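Local structure of gene product PA4716 (Pseudomonas aeruginosa, 1U0K) at residues A24-A29 with R42-F47; A63-L68 with L100-K105; H77-A82 with K105-R110; Y119-Q124 with D259-T264. The protein is of unproven function but is probably an isomerase of the PhzF family, with a diaminopimelate-epimerase-like fold. One frame throughout, in Å; residues are numbered along the deposited sequence.

Interaction 1: A24-A29 with R42-F47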
loop_
_atom_site.group_PDB
_atom_site.type_symbol
_atom_site.label_atom_id
_atom_site.label_comp_id
_atom_site.label_asym_id
_atom_site.label_seq_id
_atom_site.Cartn_x
_atom_site.Cartn_y
_atom_site.Cartn_z
ATOM N N ALA A 24 1.900 -9.686 -5.211
ATOM C CA ALA A 24 1.002 -10.053 -6.300
ATOM C C ALA A 24 1.803 -10.577 -7.488
ATOM O O ALA A 24 2.826 -10.000 -7.856
ATOM C CB ALA A 24 0.147 -8.897 -6.732
ATOM N N VAL A 25 1.335 -11.679 -8.071
ATOM C CA VAL A 25 1.970 -12.297 -9.228
ATOM C C VAL A 25 0.966 -12.419 -10.358
ATOM O O VAL A 25 -0.103 -12.970 -10.163
ATOM C CB VAL A 25 2.476 -13.715 -8.898
ATOM C CG1 VAL A 25 3.154 -14.358 -10.124
ATOM C CG2 VAL A 25 3.415 -13.706 -7.703
ATOM N N PHE A 26 1.307 -11.897 -11.528
ATOM C CA PHE A 26 0.500 -12.031 -12.735
ATOM C C PHE A 26 1.203 -13.112 -13.562
ATOM O O PHE A 26 2.294 -12.895 -14.061
ATOM C CB PHE A 26 0.424 -10.699 -13.496
ATOM C CG PHE A 26 -0.394 -9.633 -12.810
ATOM C CD1 PHE A 26 0.032 -9.055 -11.628
ATOM C CD2 PHE A 26 -1.597 -9.195 -13.373
ATOM C CE1 PHE A 26 -0.729 -8.057 -11.005
ATOM C CE2 PHE A 26 -2.335 -8.192 -12.765
ATOM C CZ PHE A 26 -1.911 -7.640 -11.594
ATOM N N ASP A 27 0.593 -14.283 -13.690
ATOM C CA ASP A 27 1.289 -15.406 -14.322
ATOM C C ASP A 27 1.360 -15.339 -15.840
ATOM O O ASP A 27 2.173 -16.045 -16.445
ATOM C CB ASP A 27 0.695 -16.743 -13.882
ATOM C CG ASP A 27 -0.686 -16.956 -14.398
ATOM O OD1 ASP A 27 -1.596 -16.268 -13.926
ATOM O OD2 ASP A 27 -0.943 -17.798 -15.278
ATOM N N ASP A 28 0.530 -14.509 -16.459
ATOM C CA ASP A 28 0.657 -14.265 -17.888
ATOM C C ASP A 28 0.230 -12.839 -18.202
ATOM O O ASP A 28 -0.959 -12.547 -18.407
ATOM C CB ASP A 28 -0.146 -15.281 -18.696
ATOM C CG ASP A 28 0.042 -15.110 -20.187
ATOM O OD1 ASP A 28 0.638 -14.095 -20.622
ATOM O OD2 ASP A 28 -0.389 -15.950 -21.012
ATOM N N ALA A 29 1.228 -11.963 -18.236
ATOM C CA ALA A 29 1.029 -10.537 -18.422
ATOM C C ALA A 29 1.265 -10.120 -19.869
ATOM O O ALA A 29 1.533 -8.946 -20.140
ATOM C CB ALA A 29 1.960 -9.769 -17.491
ATOM N N ARG A 42 0.129 -0.345 -8.603
ATOM C CA ARG A 42 -0.474 0.673 -7.739
ATOM C C ARG A 42 -1.871 0.262 -7.289
ATOM O O ARG A 42 -2.294 0.594 -6.176
ATOM C CB ARG A 42 -0.488 2.021 -8.447
ATOM C CG ARG A 42 0.883 2.641 -8.482
ATOM C CD ARG A 42 1.048 3.748 -9.497
ATOM N NE ARG A 42 2.429 4.213 -9.463
ATOM C CZ ARG A 42 2.981 5.028 -10.356
ATOM N NH1 ARG A 42 2.275 5.496 -11.375
ATOM N NH2 ARG A 42 4.252 5.378 -10.223
ATOM N N GLU A 43 -2.582 -0.467 -8.138
ATOM C CA GLU A 43 -3.903 -0.989 -7.787
ATOM C C GLU A 43 -3.823 -1.954 -6.603
ATOM O O GLU A 43 -4.587 -1.824 -5.645
ATOM C CB GLU A 43 -4.520 -1.714 -8.980
ATOM C CG GLU A 43 -5.949 -2.176 -8.775
ATOM C CD GLU A 43 -6.937 -1.045 -8.703
ATOM O OE1 GLU A 43 -8.028 -1.271 -8.158
ATOM O OE2 GLU A 43 -6.657 0.062 -9.226
ATOM N N LEU A 44 -2.903 -2.906 -6.661
ATOM C CA LEU A 44 -2.876 -3.979 -5.680
ATOM C C LEU A 44 -2.146 -3.606 -4.394
ATOM O O LEU A 44 -2.354 -4.247 -3.367
ATOM C CB LEU A 44 -2.299 -5.241 -6.308
ATOM C CG LEU A 44 -3.123 -5.776 -7.482
ATOM C CD1 LEU A 44 -2.570 -7.102 -7.960
ATOM C CD2 LEU A 44 -4.614 -5.885 -7.108
ATOM N N ARG A 45 -1.298 -2.575 -4.442
ATOM C CA ARG A 45 -0.647 -1.975 -3.265
ATOM C C ARG A 45 0.268 -2.901 -2.468
ATOM O O ARG A 45 0.660 -2.584 -1.343
ATOM C CB ARG A 45 -1.693 -1.302 -2.368
ATOM C CG ARG A 45 -2.421 -0.208 -3.102
ATOM C CD ARG A 45 -3.639 0.271 -2.390
ATOM N NE ARG A 45 -3.313 0.919 -1.130
ATOM C CZ ARG A 45 -3.079 2.211 -0.978
ATOM N NH1 ARG A 45 -3.084 3.019 -2.027
ATOM N NH2 ARG A 45 -2.831 2.697 0.236
ATOM N N GLN A 46 0.647 -4.030 -3.058
ATOM C CA GLN A 46 1.704 -4.840 -2.490
ATOM C C GLN A 46 3.027 -4.114 -2.739
ATOM O O GLN A 46 3.141 -3.377 -3.721
ATOM C CB GLN A 46 1.687 -6.232 -3.126
ATOM C CG GLN A 46 0.336 -6.911 -2.998
ATOM C CD GLN A 46 -0.076 -7.110 -1.543
ATOM O OE1 GLN A 46 0.665 -7.707 -0.768
ATOM N NE2 GLN A 46 -1.258 -6.598 -1.171
ATOM N N PHE A 47 3.989 -4.289 -1.853
ATOM C CA PHE A 47 5.249 -3.541 -1.936
ATOM C C PHE A 47 5.865 -3.752 -3.325
ATOM O O PHE A 47 6.393 -2.818 -3.918
ATOM C CB PHE A 47 6.221 -3.937 -0.825
ATOM C CG PHE A 47 7.323 -2.928 -0.581
ATOM C CD1 PHE A 47 7.207 -1.968 0.426
ATOM C CD2 PHE A 47 8.472 -2.938 -1.355
ATOM C CE1 PHE A 47 8.230 -1.040 0.654
ATOM C CE2 PHE A 47 9.493 -2.001 -1.135
ATOM C CZ PHE A 47 9.367 -1.061 -0.138
#

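Interaction 2: A63-L68 with L100-K105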
loop_
_atom_site.group_PDB
_atom_site.type_symbol
_atom_site.label_atom_id
_atom_site.label_comp_id
_atom_site.label_asym_id
_atom_site.label_seq_id
_atom_site.Cartn_x
_atom_site.Cartn_y
_atom_site.Cartn_z
ATOM N N ALA A 63 10.428 -11.822 -16.640
ATOM C CA ALA A 63 9.762 -11.204 -15.499
ATOM C C ALA A 63 9.978 -9.700 -15.483
ATOM O O ALA A 63 11.009 -9.193 -15.928
ATOM C CB ALA A 63 10.252 -11.809 -14.247
ATOM N N ARG A 64 8.985 -8.992 -14.962
ATOM C CA ARG A 64 9.070 -7.560 -14.749
ATOM C C ARG A 64 8.594 -7.322 -13.317
ATOM O O ARG A 64 7.528 -7.809 -12.932
ATOM C CB ARG A 64 8.172 -6.796 -15.727
ATOM C CG ARG A 64 8.383 -7.076 -17.218
ATOM C CD ARG A 64 9.566 -6.380 -17.822
ATOM N NE ARG A 64 9.491 -4.921 -17.799
ATOM C CZ ARG A 64 8.849 -4.161 -18.675
ATOM N NH1 ARG A 64 8.141 -4.681 -19.667
ATOM N NH2 ARG A 64 8.913 -2.846 -18.540
ATOM N N ILE A 65 9.400 -6.611 -12.536
ATOM C CA ILE A 65 9.096 -6.324 -11.136
ATOM C C ILE A 65 8.927 -4.834 -10.945
ATOM O O ILE A 65 9.759 -4.050 -11.388
ATOM C CB ILE A 65 10.216 -6.834 -10.200
ATOM C CG1 ILE A 65 10.398 -8.347 -10.316
ATOM C CG2 ILE A 65 9.917 -6.452 -8.770
ATOM C CD1 ILE A 65 11.676 -8.860 -9.671
ATOM N N PHE A 66 7.834 -4.445 -10.294
ATOM C CA PHE A 66 7.553 -3.055 -9.996
ATOM C C PHE A 66 7.278 -2.845 -8.523
ATOM O O PHE A 66 6.611 -3.657 -7.879
ATOM C CB PHE A 66 6.323 -2.576 -10.752
ATOM C CG PHE A 66 6.500 -2.509 -12.239
ATOM C CD1 PHE A 66 6.427 -3.653 -13.006
ATOM C CD2 PHE A 66 6.695 -1.287 -12.868
ATOM C CE1 PHE A 66 6.582 -3.575 -14.383
ATOM C CE2 PHE A 66 6.857 -1.210 -14.243
ATOM C CZ PHE A 66 6.801 -2.352 -14.992
ATOM N N THR A 67 7.766 -1.721 -8.006
ATOM C CA THR A 67 7.229 -1.157 -6.770
ATOM C C THR A 67 6.160 -0.136 -7.136
ATOM O O THR A 67 5.909 0.123 -8.298
ATOM C CB THR A 67 8.312 -0.476 -5.919
ATOM O OG1 THR A 67 8.785 0.687 -6.609
ATOM C CG2 THR A 67 9.504 -1.354 -5.697
ATOM N N LEU A 68 5.556 0.492 -6.139
ATOM C CA LEU A 68 4.584 1.531 -6.421
ATOM C C LEU A 68 5.258 2.763 -7.019
ATOM O O LEU A 68 4.584 3.598 -7.606
ATOM C CB LEU A 68 3.770 1.898 -5.171
ATOM C CG LEU A 68 2.495 1.064 -5.055
ATOM C CD1 LEU A 68 2.791 -0.335 -4.581
ATOM C CD2 LEU A 68 1.481 1.719 -4.144
ATOM N N LEU A 100 14.148 -17.452 -14.500
ATOM C CA LEU A 100 13.447 -16.195 -14.704
ATOM C C LEU A 100 14.395 -15.148 -15.276
ATOM O O LEU A 100 15.468 -14.916 -14.739
ATOM C CB LEU A 100 12.799 -15.717 -13.397
ATOM C CG LEU A 100 11.746 -16.667 -12.831
ATOM C CD1 LEU A 100 11.221 -16.135 -11.504
ATOM C CD2 LEU A 100 10.601 -16.884 -13.808
ATOM N N HIS A 101 13.983 -14.519 -16.367
ATOM C CA HIS A 101 14.821 -13.560 -17.075
ATOM C C HIS A 101 14.382 -12.146 -16.757
ATOM O O HIS A 101 13.269 -11.752 -17.072
ATOM C CB HIS A 101 14.753 -13.810 -18.585
ATOM C CG HIS A 101 15.387 -15.097 -18.994
ATOM N ND1 HIS A 101 16.755 -15.262 -19.067
ATOM C CD2 HIS A 101 14.844 -16.288 -19.330
ATOM C CE1 HIS A 101 17.024 -16.504 -19.433
ATOM N NE2 HIS A 101 15.882 -17.148 -19.599
ATOM N N LEU A 102 15.263 -11.401 -16.101
ATOM C CA LEU A 102 15.108 -9.961 -15.952
ATOM C C LEU A 102 15.960 -9.319 -17.045
ATOM O O LEU A 102 16.803 -9.985 -17.631
ATOM C CB LEU A 102 15.547 -9.523 -14.554
ATOM C CG LEU A 102 14.666 -10.050 -13.408
ATOM C CD1 LEU A 102 15.404 -9.989 -12.081
ATOM C CD2 LEU A 102 13.346 -9.281 -13.328
ATOM N N ALA A 103 15.718 -8.054 -17.355
ATOM C CA ALA A 103 16.465 -7.371 -18.418
ATOM C C ALA A 103 17.972 -7.564 -18.253
ATOM O O ALA A 103 18.669 -7.938 -19.204
ATOM C CB ALA A 103 16.131 -5.892 -18.428
ATOM N N SER A 104 18.442 -7.348 -17.024
ATOM C CA SER A 104 19.869 -7.330 -16.685
ATOM C C SER A 104 20.511 -8.711 -16.583
ATOM O O SER A 104 21.694 -8.864 -16.907
ATOM C CB SER A 104 20.088 -6.614 -15.344
ATOM O OG SER A 104 19.131 -7.043 -14.371
ATOM N N LYS A 105 19.759 -9.696 -16.089
ATOM C CA LYS A 105 20.288 -11.053 -15.943
ATOM C C LYS A 105 19.230 -12.157 -15.853
ATOM O O LYS A 105 18.031 -11.902 -15.721
ATOM C CB LYS A 105 21.215 -11.130 -14.721
ATOM C CG LYS A 105 20.549 -10.855 -13.391
ATOM C CD LYS A 105 21.581 -10.870 -12.262
ATOM C CE LYS A 105 21.078 -11.605 -11.036
ATOM N NZ LYS A 105 22.114 -11.670 -9.962
HETATM O O HOH W 1 12.869 -7.193 -15.878
#

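Interaction 3: H77-A82 with K105-R110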
loop_
_atom_site.group_PDB
_atom_site.type_symbol
_atom_site.label_atom_id
_atom_site.label_comp_id
_atom_site.label_asym_id
_atom_site.label_seq_id
_atom_site.Cartn_x
_atom_site.Cartn_y
_atom_site.Cartn_z
ATOM N N HIS A 77 12.962 -11.157 -3.941
ATOM C CA HIS A 77 11.966 -12.136 -3.461
ATOM C C HIS A 77 10.631 -12.280 -4.266
ATOM O O HIS A 77 9.936 -13.282 -4.104
ATOM C CB HIS A 77 11.626 -11.889 -1.994
ATOM C CG HIS A 77 10.809 -10.663 -1.792
ATOM N ND1 HIS A 77 11.351 -9.398 -1.853
ATOM C CD2 HIS A 77 9.478 -10.498 -1.628
ATOM C CE1 HIS A 77 10.389 -8.508 -1.710
ATOM N NE2 HIS A 77 9.244 -9.148 -1.576
ATOM N N PRO A 78 10.233 -11.319 -5.098
ATOM C CA PRO A 78 9.163 -11.613 -6.063
ATOM C C PRO A 78 9.480 -12.837 -6.919
ATOM O O PRO A 78 8.562 -13.533 -7.335
ATOM C CB PRO A 78 9.097 -10.344 -6.907
ATOM C CG PRO A 78 9.495 -9.287 -5.952
ATOM C CD PRO A 78 10.653 -9.907 -5.200
ATOM N N LEU A 79 10.758 -13.113 -7.165
ATOM C CA LEU A 79 11.140 -14.289 -7.943
ATOM C C LEU A 79 10.839 -15.591 -7.190
ATOM O O LEU A 79 10.405 -16.554 -7.811
ATOM C CB LEU A 79 12.616 -14.236 -8.376
ATOM C CG LEU A 79 13.084 -13.056 -9.236
ATOM C CD1 LEU A 79 14.566 -13.226 -9.593
ATOM C CD2 LEU A 79 12.309 -12.865 -10.511
ATOM N N LEU A 80 11.029 -15.605 -5.873
ATOM C CA LEU A 80 10.670 -16.754 -5.048
ATOM C C LEU A 80 9.180 -17.048 -5.131
ATOM O O LEU A 80 8.776 -18.204 -5.271
ATOM C CB LEU A 80 11.038 -16.513 -3.589
ATOM C CG LEU A 80 12.527 -16.350 -3.315
ATOM C CD1 LEU A 80 12.721 -16.163 -1.815
ATOM C CD2 LEU A 80 13.342 -17.524 -3.855
ATOM N N GLY A 81 8.371 -15.994 -5.034
ATOM C CA GLY A 81 6.918 -16.128 -5.146
ATOM C C GLY A 81 6.502 -16.642 -6.509
ATOM O O GLY A 81 5.661 -17.534 -6.609
ATOM N N ALA A 82 7.095 -16.098 -7.566
ATOM C CA ALA A 82 6.832 -16.590 -8.906
ATOM C C ALA A 82 7.152 -18.085 -9.050
ATOM O O ALA A 82 6.366 -18.844 -9.613
ATOM C CB ALA A 82 7.595 -15.773 -9.934
ATOM N N LYS A 105 19.759 -9.696 -16.089
ATOM C CA LYS A 105 20.288 -11.053 -15.943
ATOM C C LYS A 105 19.230 -12.157 -15.853
ATOM O O LYS A 105 18.031 -11.902 -15.721
ATOM C CB LYS A 105 21.215 -11.130 -14.721
ATOM C CG LYS A 105 20.549 -10.855 -13.391
ATOM C CD LYS A 105 21.581 -10.870 -12.262
ATOM C CE LYS A 105 21.078 -11.605 -11.036
ATOM N NZ LYS A 105 22.114 -11.670 -9.962
ATOM N N SER A 106 19.725 -13.387 -15.930
ATOM C CA SER A 106 18.952 -14.610 -15.770
ATOM C C SER A 106 19.129 -15.126 -14.333
ATOM O O SER A 106 20.218 -15.038 -13.773
ATOM C CB SER A 106 19.468 -15.636 -16.786
ATOM O OG SER A 106 18.876 -16.903 -16.607
ATOM N N VAL A 107 18.067 -15.660 -13.730
ATOM C CA VAL A 107 18.131 -16.196 -12.372
ATOM C C VAL A 107 17.584 -17.618 -12.333
ATOM O O VAL A 107 16.469 -17.874 -12.761
ATOM C CB VAL A 107 17.318 -15.336 -11.378
ATOM C CG1 VAL A 107 17.439 -15.875 -9.971
ATOM C CG2 VAL A 107 17.756 -13.881 -11.440
ATOM N N ALA A 108 18.389 -18.538 -11.826
ATOM C CA ALA A 108 17.989 -19.916 -11.626
ATOM C C ALA A 108 17.304 -20.081 -10.268
ATOM O O ALA A 108 17.796 -19.599 -9.245
ATOM C CB ALA A 108 19.217 -20.827 -11.724
ATOM N N LEU A 109 16.156 -20.749 -10.266
ATOM C CA LEU A 109 15.409 -21.027 -9.044
ATOM C C LEU A 109 15.031 -22.487 -8.952
ATOM O O LEU A 109 14.987 -23.189 -9.955
ATOM C CB LEU A 109 14.137 -20.179 -8.974
ATOM C CG LEU A 109 14.369 -18.672 -8.871
ATOM C CD1 LEU A 109 14.209 -18.015 -10.211
ATOM C CD2 LEU A 109 13.454 -18.053 -7.820
ATOM N N ARG A 110 14.794 -22.937 -7.730
ATOM C CA ARG A 110 14.231 -24.248 -7.463
ATOM C C ARG A 110 13.084 -24.103 -6.468
ATOM O O ARG A 110 13.074 -23.200 -5.633
ATOM C CB ARG A 110 15.308 -25.195 -6.922
ATOM C CG ARG A 110 15.826 -24.863 -5.555
ATOM C CD ARG A 110 16.933 -25.815 -5.069
ATOM N NE ARG A 110 17.222 -25.624 -3.645
ATOM C CZ ARG A 110 16.453 -26.058 -2.646
ATOM N NH1 ARG A 110 15.340 -26.743 -2.880
ATOM N NH2 ARG A 110 16.807 -25.807 -1.391
#

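Interaction 4: Y119-Q124 with D259-T264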
loop_
_atom_site.group_PDB
_atom_site.type_symbol
_atom_site.label_atom_id
_atom_site.label_comp_id
_atom_site.label_asym_id
_atom_site.label_seq_id
_atom_site.Cartn_x
_atom_site.Cartn_y
_atom_site.Cartn_z
ATOM N N TYR A 119 8.622 -24.184 -0.610
ATOM C CA TYR A 119 9.900 -23.572 -0.295
ATOM C C TYR A 119 10.570 -23.285 -1.622
ATOM O O TYR A 119 10.680 -24.169 -2.465
ATOM C CB TYR A 119 10.791 -24.499 0.546
ATOM C CG TYR A 119 12.025 -23.794 1.044
ATOM C CD1 TYR A 119 11.994 -23.053 2.210
ATOM C CD2 TYR A 119 13.211 -23.843 0.326
ATOM C CE1 TYR A 119 13.122 -22.387 2.662
ATOM C CE2 TYR A 119 14.342 -23.173 0.760
ATOM C CZ TYR A 119 14.290 -22.447 1.927
ATOM O OH TYR A 119 15.421 -21.792 2.348
ATOM N N ALA A 120 11.025 -22.052 -1.802
ATOM C CA ALA A 120 11.682 -21.637 -3.023
ATOM C C ALA A 120 13.042 -21.021 -2.722
ATOM O O ALA A 120 13.232 -20.376 -1.692
ATOM C CB ALA A 120 10.809 -20.652 -3.775
ATOM N N GLU A 121 13.979 -21.218 -3.640
ATOM C CA GLU A 121 15.331 -20.699 -3.503
ATOM C C GLU A 121 15.846 -20.190 -4.834
ATOM O O GLU A 121 15.508 -20.719 -5.886
ATOM C CB GLU A 121 16.228 -21.823 -3.002
ATOM C CG GLU A 121 17.668 -21.457 -2.735
ATOM C CD GLU A 121 18.447 -22.690 -2.330
ATOM O OE1 GLU A 121 18.264 -23.156 -1.187
ATOM O OE2 GLU A 121 19.211 -23.218 -3.166
HETATM N N MSE A 122 16.679 -19.159 -4.781
HETATM C CA MSE A 122 17.255 -18.574 -5.975
HETATM C C MSE A 122 18.764 -18.428 -5.825
HETATM O O MSE A 122 19.263 -18.277 -4.712
HETATM C CB MSE A 122 16.633 -17.212 -6.243
HETATM C CG MSE A 122 16.991 -16.146 -5.224
HETATM SE SE MSE A 122 15.820 -14.608 -5.375
HETATM C CE MSE A 122 16.605 -13.810 -6.730
ATOM N N ASP A 123 19.462 -18.482 -6.957
ATOM C CA ASP A 123 20.893 -18.205 -7.040
ATOM C C ASP A 123 21.088 -16.791 -7.573
ATOM O O ASP A 123 20.821 -16.505 -8.739
ATOM C CB ASP A 123 21.569 -19.229 -7.959
ATOM C CG ASP A 123 23.091 -19.093 -7.991
ATOM O OD1 ASP A 123 23.669 -18.360 -7.154
ATOM O OD2 ASP A 123 23.793 -19.698 -8.828
ATOM N N GLN A 124 21.528 -15.892 -6.694
ATOM C CA GLN A 124 21.734 -14.495 -7.053
ATOM C C GLN A 124 23.110 -14.204 -7.662
ATOM O O GLN A 124 23.389 -13.073 -8.054
ATOM C CB GLN A 124 21.517 -13.607 -5.830
ATOM C CG GLN A 124 20.108 -13.728 -5.250
ATOM C CD GLN A 124 19.738 -12.574 -4.339
ATOM O OE1 GLN A 124 20.596 -11.801 -3.919
ATOM N NE2 GLN A 124 18.462 -12.456 -4.032
ATOM N N ASP A 259 16.390 -17.264 4.475
ATOM C CA ASP A 259 17.497 -18.218 4.447
ATOM C C ASP A 259 18.531 -17.763 3.435
ATOM O O ASP A 259 18.195 -17.422 2.310
ATOM C CB ASP A 259 16.997 -19.622 4.086
ATOM C CG ASP A 259 16.011 -20.165 5.094
ATOM O OD1 ASP A 259 16.094 -19.772 6.277
ATOM O OD2 ASP A 259 15.111 -20.985 4.811
ATOM N N VAL A 260 19.797 -17.752 3.841
ATOM C CA VAL A 260 20.874 -17.293 2.974
ATOM C C VAL A 260 22.085 -18.214 3.079
ATOM O O VAL A 260 22.250 -18.914 4.066
ATOM C CB VAL A 260 21.292 -15.843 3.303
ATOM C CG1 VAL A 260 20.157 -14.875 2.977
ATOM C CG2 VAL A 260 21.711 -15.695 4.773
ATOM N N GLN A 261 22.909 -18.206 2.041
ATOM C CA GLN A 261 24.170 -18.947 2.042
ATOM C C GLN A 261 25.102 -18.421 0.962
ATOM O O GLN A 261 24.662 -18.054 -0.126
ATOM C CB GLN A 261 23.920 -20.443 1.842
ATOM C CG GLN A 261 23.327 -20.789 0.491
ATOM C CD GLN A 261 22.858 -22.220 0.413
ATOM O OE1 GLN A 261 23.668 -23.134 0.242
ATOM N NE2 GLN A 261 21.545 -22.425 0.528
ATOM N N VAL A 262 26.393 -18.364 1.278
ATOM C CA VAL A 262 27.414 -17.972 0.319
ATOM C C VAL A 262 28.284 -19.201 0.055
ATOM O O VAL A 262 28.772 -19.824 0.990
ATOM C CB VAL A 262 28.283 -16.814 0.862
ATOM C CG1 VAL A 262 29.324 -16.383 -0.169
ATOM C CG2 VAL A 262 27.401 -15.634 1.276
ATOM N N ALA A 263 28.453 -19.554 -1.213
ATOM C CA ALA A 263 29.240 -20.722 -1.603
ATOM C C ALA A 263 30.726 -20.367 -1.660
ATOM O O ALA A 263 31.112 -19.222 -1.405
ATOM C CB ALA A 263 28.771 -21.240 -2.951
ATOM N N THR A 264 31.555 -21.348 -2.010
ATOM C CA THR A 264 32.986 -21.114 -2.202
ATOM C C THR A 264 33.223 -20.275 -3.465
ATOM O O THR A 264 34.179 -19.501 -3.539
ATOM C CB THR A 264 33.754 -22.457 -2.286
ATOM O OG1 THR A 264 33.425 -23.282 -1.158
ATOM C CG2 THR A 264 35.258 -22.240 -2.151
#

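Interaction 1: A24-A29 with R42-F47
With CG set beside the backbone N (chi1 -62°) and the chain extended from there, Leu-44 sends its CD1 methyl out from the last turn of the helix toward Ala-24 and Phe-26. Phe-26 swings its ring in from the opposing direction by the same kind of first torsion (chi1 -70°). The CD1 methyl of Leu-44 rests against both: it lies 3.5 Å from CB of Ala-24, tighter than ordinary van der Waals contact, and 3.7 Å from CE1 of Phe-26, meeting the ring obliquely. This packing lays the C-terminal end of helix 34-44 on strand 21-26, within the connection that leads from this strand to its parallel neighbour 48-54. The helix breaks at Arg-45, whose positive phi of 62° turns the chain toward Gln-46. The bent side chain of Gln-46 then places CG 3.9 Å from the buried N of Ala-24, which has no hydrogen-bond partner in the model. The amide of Gln-46 is held at both atoms: OE1 takes a bond from Gln-9 NE2, while NE2 donates to Glu-43 O of the second subunit and, weakly, to Leu-44 O at 3.4 Å.

Interaction 2: A63-L68 with L100-K105
Leu-102 reaches back over Ala-63 and Ile-65 through a single branch. Its CG stands beside the backbone N (chi1 -66°), and a chi2 of 161° extends CD1 along the chain and turns the other methyl, CD2, to 3.5 Å from the carbonyl O of Ala-63. The same CD2 methyl is 4.1 Å from CB of Ala-63, so it spans the carbonyl and the methyl of one residue. Ile-65, two positions further along the strand, meets it from an oblique direction: the longer branch of Ile-65, turned beside its backbone N by chi1 -61°, ends in CD1 at 4.0 Å from Leu-102 CD2. Behind these side chains the strands 60-67 and 96-101 run parallel, linked by Ala-63 N donating to His-101 O at 2.9 Å; His-101 also pairs with the backbone of Phe-61, as parallel strands do. The pairing stops here because the second strand turns away after His-101, in a tight connection to strand 106-114 closed by Leu-102 N donating to Lys-105 O at 2.8 Å. A water continues the link, giving a hydrogen bond to Ala-63 O at 2.7 Å and accepting a weak one from Ala-103 N at 3.3 Å. Ile-65 also packs on Glu-48, the predicted active-site residue, and on Pro-78 and Leu-79 at the start of helix 78-90.

Interaction 3: H77-A82 with K105-R110
The main bump of this contact is the CD2 methyl of Leu-109, which sits in the hollow that Leu-79 and Leu-80 form on the first turn of the helix. It rests 3.4 Å from the carbonyl O of Leu-79 and 3.9 Å from CB of that residue, so backbone as well as side chain shapes the seat. Leu-80 closes the other wall: although its side chain starts away from the strand, CD2 comes round to 4.0 Å from CD2 of Leu-109, the two leucines meeting at about a right angle. As in the diaminopimelate-epimerase-like fold expected of the PhzF family, strands curl round helix 78-90, and strand 106-114 passes it here at 9.1 Å between the local axes, crossing at -49°. A second bump comes from the helix. CD1 of Leu-79 presses on the forked end of Val-107, 3.7 Å from CG2 and 3.9 Å from both CB and CG1, approaching the valine obliquely. Val-107 and Leu-109, two residues apart on one face of the strand, take different parts of Leu-79: Val-107 its CD1 tip, Leu-109 its CB and carbonyl. The selenomethionine Met-122 of the adjoining strand 117-129 packs on Leu-79, Val-107 and Leu-109 alike.

Interaction 4: Y119-Q124 with D259-T264
Asp-259 and Tyr-119 join two strands that flank the same long strand, 267-282, each antiparallel to it, consistent with the diaminopimelate-epimerase-like fold of the family. Asp-259, first in its segment, points toward Tyr-119 and accepts a short hydrogen bond from the hydroxyl, OH to OD2 2.6 Å. OD2 uses its anti lone pair and lies in the plane of the tyrosine ring at its edge, 3.2 Å from CE1, and the carboxylate is turned only 27° from that ring. The phenol spans the distance because chi1 of Tyr-119, -171°, carries the ring away from its own backbone N; His-273 meets this ring edge-to-face. Val-260 turns its side chain from the contact, toward Ala-229 of helix 222-234, which Val-262 also touches. Between those two valines Gln-261 extends the other way: CG lies between the backbone N and the carbonyl carbon, chi1 65°, and the chain runs straight beyond it toward Glu-121. The carboxylate of Glu-121 has a stronger claim elsewhere, its OE1 forming a salt bridge with NH2 of Arg-110. Amide and carboxylate merely pass near one another, the two side chains crossing at about a right angle, and NE2 of Gln-261 stops 3.8 Å from OE1 of Glu-121, too far for a hydrogen bond.

How the interactions relate
Interactions 1, 2 and 3 lie close together, with centres about 13 Å (1 to 2) and 10 Å (2 to 3) apart; interaction 4 is about 25 Å from interaction 1. Interaction 1 closes before the others open along the chain, whereas interactions 2 and 3 interleave and share Lys-105. They also share a core, where Leu-100 packs on Leu-79 and Leu-109, and strands 96-101 and 106-114 are neighbours. The next strand, 117-129, passes from interaction 3 to interaction 4, joined by a probable hydrogen bond between Ala-108 O and Asp-123 N. The sequence thus runs from the subunit interface near interaction 1, past the predicted active-site glutamate, to the strands around helix 222-234, probably the central helix of the other half.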